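Local coordinates for protein shikimate kinase (Aquifex aeolicus, PDB 2PT5) that probably catalyses the ATP-dependent phosphorylation of the 3-hydroxyl of shikimate, the fifth step of chorismate biosynthesis, at residues 18-21 and 22-26; 74-77 and 78-82; 89-93 and 94-98; 155-158 and 159-163. All blocks are in the same frame, centred on the assembly; numbering follows the deposited sequence.

Contact 1 of 4, residues 18-21 and 22-26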
loop_
_atom_site.group_PDB
_atom_site.type_symbol
_atom_site.label_atom_id
_atom_site.label_comp_id
_atom_site.label_asym_id
_atom_site.label_seq_id
_atom_site.Cartn_x
_atom_site.Cartn_y
_atom_site.Cartn_z
ATOM N N SER A 18 -10.258 0.602 -4.808
ATOM C CA SER A 18 -11.275 0.414 -5.839
ATOM C C SER A 18 -12.499 1.291 -5.566
ATOM O O SER A 18 -12.976 1.993 -6.460
ATOM C CB SER A 18 -11.709 -1.056 -5.902
ATOM O OG SER A 18 -12.789 -1.227 -6.812
ATOM N N LEU A 19 -13.004 1.238 -4.335
ATOM C CA LEU A 19 -14.162 2.035 -3.938
ATOM C C LEU A 19 -13.853 3.518 -4.148
ATOM O O LEU A 19 -14.669 4.282 -4.669
ATOM C CB LEU A 19 -14.502 1.783 -2.458
ATOM C CG LEU A 19 -15.130 0.446 -2.034
ATOM C CD1 LEU A 19 -15.173 0.358 -0.519
ATOM C CD2 LEU A 19 -16.545 0.325 -2.593
ATOM N N LEU A 20 -12.662 3.919 -3.736
ATOM C CA LEU A 20 -12.247 5.299 -3.882
ATOM C C LEU A 20 -12.216 5.714 -5.354
ATOM O O LEU A 20 -12.788 6.744 -5.726
ATOM C CB LEU A 20 -10.858 5.492 -3.261
ATOM C CG LEU A 20 -10.324 6.918 -3.158
ATOM C CD1 LEU A 20 -11.276 7.779 -2.339
ATOM C CD2 LEU A 20 -8.951 6.885 -2.497
ATOM N N SER A 21 -11.560 4.914 -6.192
ATOM C CA SER A 21 -11.446 5.256 -7.607
ATOM C C SER A 21 -12.815 5.344 -8.266
ATOM O O SER A 21 -13.024 6.110 -9.212
ATOM C CB SER A 21 -10.585 4.231 -8.346
ATOM O OG SER A 21 -11.358 3.141 -8.809
ATOM N N ARG A 22 -13.751 4.557 -7.757
ATOM C CA ARG A 22 -15.097 4.553 -8.301
ATOM C C ARG A 22 -15.886 5.804 -7.932
ATOM O O ARG A 22 -16.687 6.285 -8.728
ATOM C CB ARG A 22 -15.836 3.293 -7.849
ATOM C CG ARG A 22 -15.480 2.097 -8.714
ATOM C CD ARG A 22 -16.330 0.891 -8.384
ATOM N NE ARG A 22 -15.697 0.012 -7.408
ATOM C CZ ARG A 22 -16.337 -0.955 -6.762
ATOM N NH1 ARG A 22 -17.635 -1.152 -6.989
ATOM N NH2 ARG A 22 -15.677 -1.736 -5.911
ATOM N N SER A 23 -15.654 6.334 -6.732
ATOM C CA SER A 23 -16.350 7.538 -6.290
ATOM C C SER A 23 -15.731 8.804 -6.881
ATOM O O SER A 23 -16.348 9.863 -6.855
ATOM C CB SER A 23 -16.306 7.647 -4.772
ATOM O OG SER A 23 -14.983 7.904 -4.351
ATOM N N LEU A 24 -14.506 8.697 -7.388
ATOM C CA LEU A 24 -13.816 9.845 -7.972
ATOM C C LEU A 24 -13.753 9.732 -9.491
ATOM O O LEU A 24 -13.237 10.617 -10.157
ATOM C CB LEU A 24 -12.386 9.954 -7.411
ATOM C CG LEU A 24 -12.260 10.185 -5.896
ATOM C CD1 LEU A 24 -10.789 10.102 -5.480
ATOM C CD2 LEU A 24 -12.856 11.551 -5.526
ATOM N N ASN A 25 -14.267 8.632 -10.031
ATOM C CA ASN A 25 -14.256 8.409 -11.473
ATOM C C ASN A 25 -12.861 8.380 -12.079
ATOM O O ASN A 25 -12.622 8.986 -13.118
ATOM C CB ASN A 25 -15.083 9.481 -12.183
ATOM C CG ASN A 25 -16.168 8.887 -13.041
ATOM O OD1 ASN A 25 -15.893 8.158 -14.001
ATOM N ND2 ASN A 25 -17.416 9.177 -12.695
ATOM N N ILE A 26 -11.936 7.689 -11.421
ATOM C CA ILE A 26 -10.575 7.563 -11.919
ATOM C C ILE A 26 -10.175 6.105 -11.764
ATOM O O ILE A 26 -10.696 5.406 -10.894
ATOM C CB ILE A 26 -9.593 8.456 -11.135
ATOM C CG1 ILE A 26 -9.640 8.117 -9.638
ATOM C CG2 ILE A 26 -9.941 9.916 -11.371
ATOM C CD1 ILE A 26 -8.751 9.008 -8.774
#

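Contact 2 of 4, residues 74-77 and 78-82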
loop_
_atom_site.group_PDB
_atom_site.type_symbol
_atom_site.label_atom_id
_atom_site.label_comp_id
_atom_site.label_asym_id
_atom_site.label_seq_id
_atom_site.Cartn_x
_atom_site.Cartn_y
_atom_site.Cartn_z
ATOM N N ILE A 74 -3.459 4.553 -6.719
ATOM C CA ILE A 74 -2.500 3.461 -6.739
ATOM C C ILE A 74 -2.283 2.915 -5.336
ATOM O O ILE A 74 -1.903 3.667 -4.438
ATOM C CB ILE A 74 -1.143 3.948 -7.276
ATOM C CG1 ILE A 74 -1.285 4.390 -8.732
ATOM C CG2 ILE A 74 -0.104 2.859 -7.146
ATOM C CD1 ILE A 74 -0.098 5.206 -9.217
ATOM N N SER A 75 -2.543 1.618 -5.151
ATOM C CA SER A 75 -2.321 0.967 -3.864
ATOM C C SER A 75 -0.903 0.407 -3.968
ATOM O O SER A 75 -0.487 -0.038 -5.038
ATOM C CB SER A 75 -3.333 -0.165 -3.626
ATOM O OG SER A 75 -3.286 -1.129 -4.669
ATOM N N THR A 76 -0.158 0.455 -2.870
ATOM C CA THR A 76 1.223 -0.023 -2.865
ATOM C C THR A 76 1.410 -1.262 -1.989
ATOM O O THR A 76 0.568 -1.574 -1.148
ATOM C CB THR A 76 2.171 1.090 -2.367
ATOM O OG1 THR A 76 1.822 1.448 -1.023
ATOM C CG2 THR A 76 2.051 2.331 -3.248
ATOM N N GLY A 77 2.513 -1.972 -2.189
ATOM C CA GLY A 77 2.767 -3.163 -1.393
ATOM C C GLY A 77 3.295 -2.790 -0.021
ATOM O O GLY A 77 3.633 -1.633 0.211
ATOM N N GLY A 78 3.370 -3.760 0.888
ATOM C CA GLY A 78 3.860 -3.478 2.230
ATOM C C GLY A 78 5.223 -2.803 2.270
ATOM O O GLY A 78 5.403 -1.777 2.937
ATOM N N GLY A 79 6.177 -3.375 1.543
ATOM C CA GLY A 79 7.527 -2.843 1.512
ATOM C C GLY A 79 7.673 -1.543 0.753
ATOM O O GLY A 79 8.362 -0.620 1.206
ATOM N N LEU A 80 7.024 -1.457 -0.402
ATOM C CA LEU A 80 7.105 -0.244 -1.216
ATOM C C LEU A 80 6.654 0.983 -0.425
ATOM O O LEU A 80 7.301 2.026 -0.466
ATOM C CB LEU A 80 6.252 -0.393 -2.482
ATOM C CG LEU A 80 6.481 0.684 -3.545
ATOM C CD1 LEU A 80 7.941 0.673 -3.970
ATOM C CD2 LEU A 80 5.565 0.425 -4.741
ATOM N N GLY A 81 5.544 0.858 0.297
ATOM C CA GLY A 81 5.058 1.983 1.077
ATOM C C GLY A 81 5.990 2.342 2.223
ATOM O O GLY A 81 5.940 3.445 2.759
ATOM N N ALA A 82 6.843 1.400 2.609
ATOM C CA ALA A 82 7.786 1.630 3.696
ATOM C C ALA A 82 9.135 2.082 3.126
ATOM O O ALA A 82 10.097 2.284 3.870
ATOM C CB ALA A 82 7.958 0.346 4.525
#

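Contact 3 of 4, residues 89-93 and 94-98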
loop_
_atom_site.group_PDB
_atom_site.type_symbol
_atom_site.label_atom_id
_atom_site.label_comp_id
_atom_site.label_asym_id
_atom_site.label_seq_id
_atom_site.Cartn_x
_atom_site.Cartn_y
_atom_site.Cartn_z
ATOM N N PHE A 89 8.944 10.040 -3.691
ATOM C CA PHE A 89 8.563 10.144 -5.095
ATOM C C PHE A 89 7.045 10.357 -5.130
ATOM O O PHE A 89 6.545 11.245 -5.816
ATOM C CB PHE A 89 8.911 8.859 -5.848
ATOM C CG PHE A 89 8.373 8.815 -7.257
ATOM C CD1 PHE A 89 9.119 9.313 -8.322
ATOM C CD2 PHE A 89 7.112 8.287 -7.517
ATOM C CE1 PHE A 89 8.620 9.282 -9.625
ATOM C CE2 PHE A 89 6.601 8.251 -8.820
ATOM C CZ PHE A 89 7.358 8.751 -9.874
HETATM N N MSE A 90 6.314 9.545 -4.370
HETATM C CA MSE A 90 4.857 9.643 -4.339
HETATM C C MSE A 90 4.347 11.034 -3.977
HETATM O O MSE A 90 3.416 11.532 -4.603
HETATM C CB MSE A 90 4.281 8.608 -3.372
HETATM C CG MSE A 90 4.263 7.186 -3.935
HETATM SE SE MSE A 90 3.600 5.921 -2.637
HETATM C CE MSE A 90 5.176 4.788 -2.447
ATOM N N LYS A 91 4.957 11.654 -2.969
ATOM C CA LYS A 91 4.560 12.986 -2.539
ATOM C C LYS A 91 4.785 14.041 -3.624
ATOM O O LYS A 91 4.066 15.042 -3.683
ATOM C CB LYS A 91 5.317 13.375 -1.269
ATOM C CG LYS A 91 5.018 12.478 -0.079
ATOM C CD LYS A 91 5.655 13.004 1.194
ATOM C CE LYS A 91 5.214 12.198 2.406
ATOM N NZ LYS A 91 5.720 12.796 3.663
ATOM N N SER A 92 5.771 13.817 -4.486
ATOM C CA SER A 92 6.053 14.770 -5.553
ATOM C C SER A 92 5.093 14.607 -6.726
ATOM O O SER A 92 5.156 15.365 -7.692
ATOM C CB SER A 92 7.488 14.610 -6.059
ATOM O OG SER A 92 7.675 13.365 -6.714
ATOM N N ARG A 93 4.213 13.615 -6.639
ATOM C CA ARG A 93 3.249 13.360 -7.699
ATOM C C ARG A 93 1.810 13.532 -7.208
ATOM O O ARG A 93 0.921 13.868 -7.990
ATOM C CB ARG A 93 3.456 11.950 -8.266
ATOM C CG ARG A 93 4.822 11.742 -8.909
ATOM C CD ARG A 93 4.998 12.690 -10.090
ATOM N NE ARG A 93 6.399 13.019 -10.348
ATOM C CZ ARG A 93 7.152 12.446 -11.281
ATOM N NH1 ARG A 93 8.411 12.820 -11.430
ATOM N NH2 ARG A 93 6.647 11.512 -12.075
ATOM N N GLY A 94 1.581 13.315 -5.915
ATOM C CA GLY A 94 0.238 13.466 -5.393
ATOM C C GLY A 94 0.081 13.356 -3.887
ATOM O O GLY A 94 0.985 13.694 -3.119
ATOM N N THR A 95 -1.089 12.880 -3.469
ATOM C CA THR A 95 -1.406 12.726 -2.056
ATOM C C THR A 95 -1.221 11.279 -1.617
ATOM O O THR A 95 -1.736 10.349 -2.254
ATOM C CB THR A 95 -2.861 13.154 -1.775
ATOM O OG1 THR A 95 -3.045 14.502 -2.215
ATOM C CG2 THR A 95 -3.180 13.065 -0.282
ATOM N N THR A 96 -0.472 11.096 -0.534
ATOM C CA THR A 96 -0.208 9.777 0.012
ATOM C C THR A 96 -1.154 9.595 1.184
ATOM O O THR A 96 -1.329 10.502 1.997
ATOM C CB THR A 96 1.270 9.632 0.458
ATOM O OG1 THR A 96 1.643 10.733 1.298
ATOM C CG2 THR A 96 2.183 9.602 -0.759
ATOM N N VAL A 97 -1.789 8.430 1.242
ATOM C CA VAL A 97 -2.762 8.127 2.286
ATOM C C VAL A 97 -2.406 6.854 3.034
ATOM O O VAL A 97 -2.331 5.771 2.444
ATOM C CB VAL A 97 -4.185 7.945 1.698
ATOM C CG1 VAL A 97 -5.189 7.778 2.818
ATOM C CG2 VAL A 97 -4.551 9.138 0.822
ATOM N N PHE A 98 -2.217 6.986 4.341
ATOM C CA PHE A 98 -1.872 5.844 5.171
ATOM C C PHE A 98 -3.119 5.299 5.848
ATOM O O PHE A 98 -3.757 5.980 6.647
ATOM C CB PHE A 98 -0.812 6.251 6.218
ATOM C CG PHE A 98 -0.524 5.192 7.267
ATOM C CD1 PHE A 98 -0.586 3.832 6.963
ATOM C CD2 PHE A 98 -0.150 5.570 8.561
ATOM C CE1 PHE A 98 -0.283 2.866 7.925
ATOM C CE2 PHE A 98 0.158 4.609 9.536
ATOM C CZ PHE A 98 0.093 3.256 9.218
#

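Contact 4 of 4, residues 155-158 and 159-163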
loop_
_atom_site.group_PDB
_atom_site.type_symbol
_atom_site.label_atom_id
_atom_site.label_comp_id
_atom_site.label_asym_id
_atom_site.label_seq_id
_atom_site.Cartn_x
_atom_site.Cartn_y
_atom_site.Cartn_z
ATOM N N LYS A 155 -15.134 7.267 3.119
ATOM C CA LYS A 155 -15.741 8.532 3.529
ATOM C C LYS A 155 -14.699 9.378 4.248
ATOM O O LYS A 155 -14.672 10.601 4.103
ATOM C CB LYS A 155 -16.924 8.291 4.469
ATOM C CG LYS A 155 -18.134 7.673 3.802
ATOM C CD LYS A 155 -19.224 7.404 4.820
ATOM C CE LYS A 155 -20.439 6.767 4.183
ATOM N NZ LYS A 155 -21.453 6.422 5.221
ATOM N N GLU A 156 -13.851 8.717 5.030
ATOM C CA GLU A 156 -12.788 9.398 5.761
ATOM C C GLU A 156 -11.839 10.059 4.771
ATOM O O GLU A 156 -11.498 11.237 4.901
ATOM C CB GLU A 156 -12.002 8.397 6.617
ATOM C CG GLU A 156 -12.697 7.934 7.894
ATOM C CD GLU A 156 -11.950 6.796 8.587
ATOM O OE1 GLU A 156 -10.728 6.928 8.819
ATOM O OE2 GLU A 156 -12.584 5.765 8.901
ATOM N N ILE A 157 -11.412 9.296 3.771
ATOM C CA ILE A 157 -10.490 9.825 2.778
ATOM C C ILE A 157 -11.108 10.964 1.972
ATOM O O ILE A 157 -10.491 12.013 1.801
ATOM C CB ILE A 157 -10.006 8.714 1.829
ATOM C CG1 ILE A 157 -9.213 7.672 2.627
ATOM C CG2 ILE A 157 -9.127 9.307 0.729
ATOM C CD1 ILE A 157 -8.934 6.413 1.852
ATOM N N LEU A 158 -12.326 10.756 1.476
ATOM C CA LEU A 158 -13.000 11.793 0.706
ATOM C C LEU A 158 -13.053 13.084 1.518
ATOM O O LEU A 158 -12.635 14.139 1.039
ATOM C CB LEU A 158 -14.416 11.337 0.327
ATOM C CG LEU A 158 -14.426 10.186 -0.685
ATOM C CD1 LEU A 158 -15.841 9.694 -0.918
ATOM C CD2 LEU A 158 -13.807 10.675 -1.992
ATOM N N LEU A 159 -13.545 12.999 2.752
ATOM C CA LEU A 159 -13.631 14.186 3.601
ATOM C C LEU A 159 -12.277 14.863 3.772
ATOM O O LEU A 159 -12.193 16.091 3.824
ATOM C CB LEU A 159 -14.224 13.832 4.971
ATOM C CG LEU A 159 -15.744 13.605 4.968
ATOM C CD1 LEU A 159 -16.219 13.201 6.360
ATOM C CD2 LEU A 159 -16.446 14.879 4.517
ATOM N N SER A 160 -11.215 14.069 3.856
ATOM C CA SER A 160 -9.882 14.630 4.004
ATOM C C SER A 160 -9.454 15.271 2.694
ATOM O O SER A 160 -8.898 16.363 2.691
ATOM C CB SER A 160 -8.875 13.548 4.402
ATOM O OG SER A 160 -9.204 12.990 5.660
ATOM N N LEU A 161 -9.723 14.603 1.575
ATOM C CA LEU A 161 -9.345 15.159 0.274
ATOM C C LEU A 161 -10.105 16.448 -0.024
ATOM O O LEU A 161 -9.542 17.388 -0.579
ATOM C CB LEU A 161 -9.586 14.141 -0.850
ATOM C CG LEU A 161 -8.654 12.925 -0.893
ATOM C CD1 LEU A 161 -8.990 12.064 -2.105
ATOM C CD2 LEU A 161 -7.212 13.382 -0.964
ATOM N N GLU A 162 -11.380 16.492 0.355
ATOM C CA GLU A 162 -12.207 17.671 0.125
ATOM C C GLU A 162 -11.617 18.930 0.768
ATOM O O GLU A 162 -11.394 19.936 0.092
ATOM C CB GLU A 162 -13.634 17.420 0.639
ATOM C CG GLU A 162 -14.410 16.416 -0.217
ATOM C CD GLU A 162 -15.788 16.065 0.338
ATOM O OE1 GLU A 162 -16.557 16.988 0.667
ATOM O OE2 GLU A 162 -16.110 14.863 0.427
ATOM N N GLY A 163 -11.352 18.882 2.068
ATOM C CA GLY A 163 -10.789 20.056 2.712
ATOM C C GLY A 163 -9.365 20.349 2.262
ATOM O O GLY A 163 -8.788 21.369 2.646
#

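Contact 1 of 4, residues 18-21 and 22-26
Two donors grip the carbonyl oxygen of Ser18 from the same face of its plane: Arg22 N at 3.0 Å, the ordinary helical bond, and Ser21 OG at 3.1 Å, a hydroxyl turned back onto its own helix. Arg22 then folds toward the same residue. Bent at chi3 (-94°), its chain brings the guanidinium side-on to Ser18, where NE and NH2 both donate to Ser18 OG, NH2 at 3.1 Å, with the hydroxyl slightly out of the guanidinium plane. Leu19 CD2 lies over one face of the group, an apolar lid 4.0 Å from Arg22 NH2. With an alanine here instead of Ser18, the guanidinium would probably lose the acceptor shared by NE and NH2 and be freer to swing into solvent. One turn on, Ser23 OG donates to Leu20 O at 2.8 Å. Past the positive phi of Asn25, Ile26 N reaches back to Ser21 O at 2.9 Å, a 6→1 bond consistent with a Schellman-type helix end. Leu19 rests on Pro150 and Val154 of helix 150-162, Leu20 and Leu24 on Ile3 of strand 2-6, and Ile26, just past the helix, on Val73 of strand 72-75.

Contact 2 of 4, residues 74-77 and 78-82
The run of glycines after strand 72-75 is the characteristic glycine-rich turn of shikimate kinases, and Gly78 within it is a predicted contact of the substrate. Here the extended chain bends into a short, weakly bonded turn of helix; the bond from Gly81 N to Gly77 O, 3.1 Å long and nearly straight at 169°, spans it. A second backbone bond, from Ala82 N to Gly79 O at 2.9 Å, follows within the turn. The backbone angles of the glycines are ones that other residues could also adopt, so their small size probably matters more here than unusual torsions. The reason is clearest at Gly81: its CA already lies 3.9 Å from Thr76 OG1, and a beta carbon there would press on that hydroxyl. Thr76, the first residue past the strand, still carries a beta-branched side chain toward the turn. Its OG1, set between the backbone N and the carbonyl carbon (chi1 61°), donates to Leu5 O in the next strand, while its CB meets Leu80 CD2 at 4.2 Å. Leu80 is the apolar residue of the turn; its CB stands 4.0 Å from Gly77 O. The carbonyl of Thr76 accepts from Lys13 NZ of the P-loop, tying the chain just past the strand to the predicted ATP site, and Gly78 O accepts from Tyr137 OH. Around the turn, Leu80 packs on Glu59 of helix 52-66 and Ala86 of helix 84-91, Thr76 touches Ile6 of strand 2-6, and Ala82 rests against Arg133 and Tyr137 of helix 127-137.

Contact 3 of 4, residues 89-93 and 94-98
Met90, present as selenomethionine, presses its CB against the methyl of Thr96, with CG2 only 3.5 Å away, closer than carbon atoms usually pack. Thr96 turns its side chain from the strand back to the end of the helix, and its chi1 of 50° sends CG2 to Met90 and OG1 to Lys91. The extended Lys91 chain crosses the threonine at about a right angle, CG and CE each 4.0 Å from Thr96 OG1, so the aliphatic part of the lysine does the packing. A lysine suits the place because its methylenes cover buried Thr96 while its ammonium group reaches the carbonyl of Lys139, to which NZ is hydrogen-bonded. The chain leaves the helix through Arg93 and Gly94, and Gly94 N donates to Met90 O at 2.9 Å; Arg93 N donates to the same oxygen, and the two bonds tie off the last helical turn. Gly94 itself is almost fully extended on both backbone torsions (-173° and -150°), a shape in which a beta carbon would collide with Arg93 O, which probably accounts for the glycine. Ser92 OG donates to Phe89 O at 2.6 Å. Arg93 folds across one face of the Phe89 ring, its CG 3.9 Å from the ring plane toward the rim, while Phe89 CE1 lies over one face of the guanidinium. Helix end, glycine turn and strand of this kind make up the return leg of a beta-alpha-beta crossover in the parallel alpha/beta sheet of the P-loop kinases: helix 84-91 leads into strand 95-100, which pairs with strands 2-6 and 142-145.

Contact 4 of 4, residues 155-158 and 159-163
Residues 155-162 form the last two turns of regular alpha-helix, where each amide from Leu159 to Glu162 donates to the carbonyl four residues earlier. This is the end of helix 150-162, the C-terminal helix of the P-loop kinase fold, which packs against the parallel sheet. The Leu159 N to Lys155 O bond is 3.0 Å long and near straight at 167°, and Leu161 N to Ile157 O is shorter, at 2.7 Å. Ser160 holds the carbonyl of Glu156 twice, through its hydroxyl and its amide. With OG beside its own backbone N and anti to the carbonyl carbon (chi1 -63°), the hydroxyl doubles back to Glu156 O at 3.0 Å, while Ser160 N takes the same oxygen from the opposite face. Putting alanine here would remove this hydroxyl and would probably cost Glu156 O the second of its two bonds from Ser160. On the apolar inner face the side chains of Ile157 and Leu161 run alongside each other, Ile157 CG2 4.0 Å from Leu161 CD1. Buried Ile157, branched as fits a core, continues onto Val16 and Val144, while Leu161 reaches Ile142 and Thr95 at the margin of the sheet. Lys155 makes a salt bridge with Glu152, its long chain suited to reach along the surface. Leu159 and Glu162 each run back past a carbonyl of the preceding turn, Leu159 CG coming to 3.3 Å from Lys155 O, and Glu162 CG to 3.1 Å from Leu158 O.

In the fold
The four contacts come in series along the chain, and all lie on strands of one five-stranded parallel sheet or on the helices that pack against it. Contacts 1 and 4 lie on helices 13-24 and 150-162, with centres about 13 Å apart, and these helices pack directly: Leu20 CD2 meets Ile157 CG2 at 4.0 Å. Contacts 2 and 3, about 11 Å apart between centres, join where Thr76 CG2 touches Met90 SE at 4.0 Å. Contact 3 in turn reaches contact 4 through Val97 CG1 and Ile157 CG1, 4.0 Å apart. Contacts 1, 4, 3 and 2 thus touch in that sequence, joining helix 13-24, which begins at the end of the P-loop, to the glycine turn of the predicted substrate site.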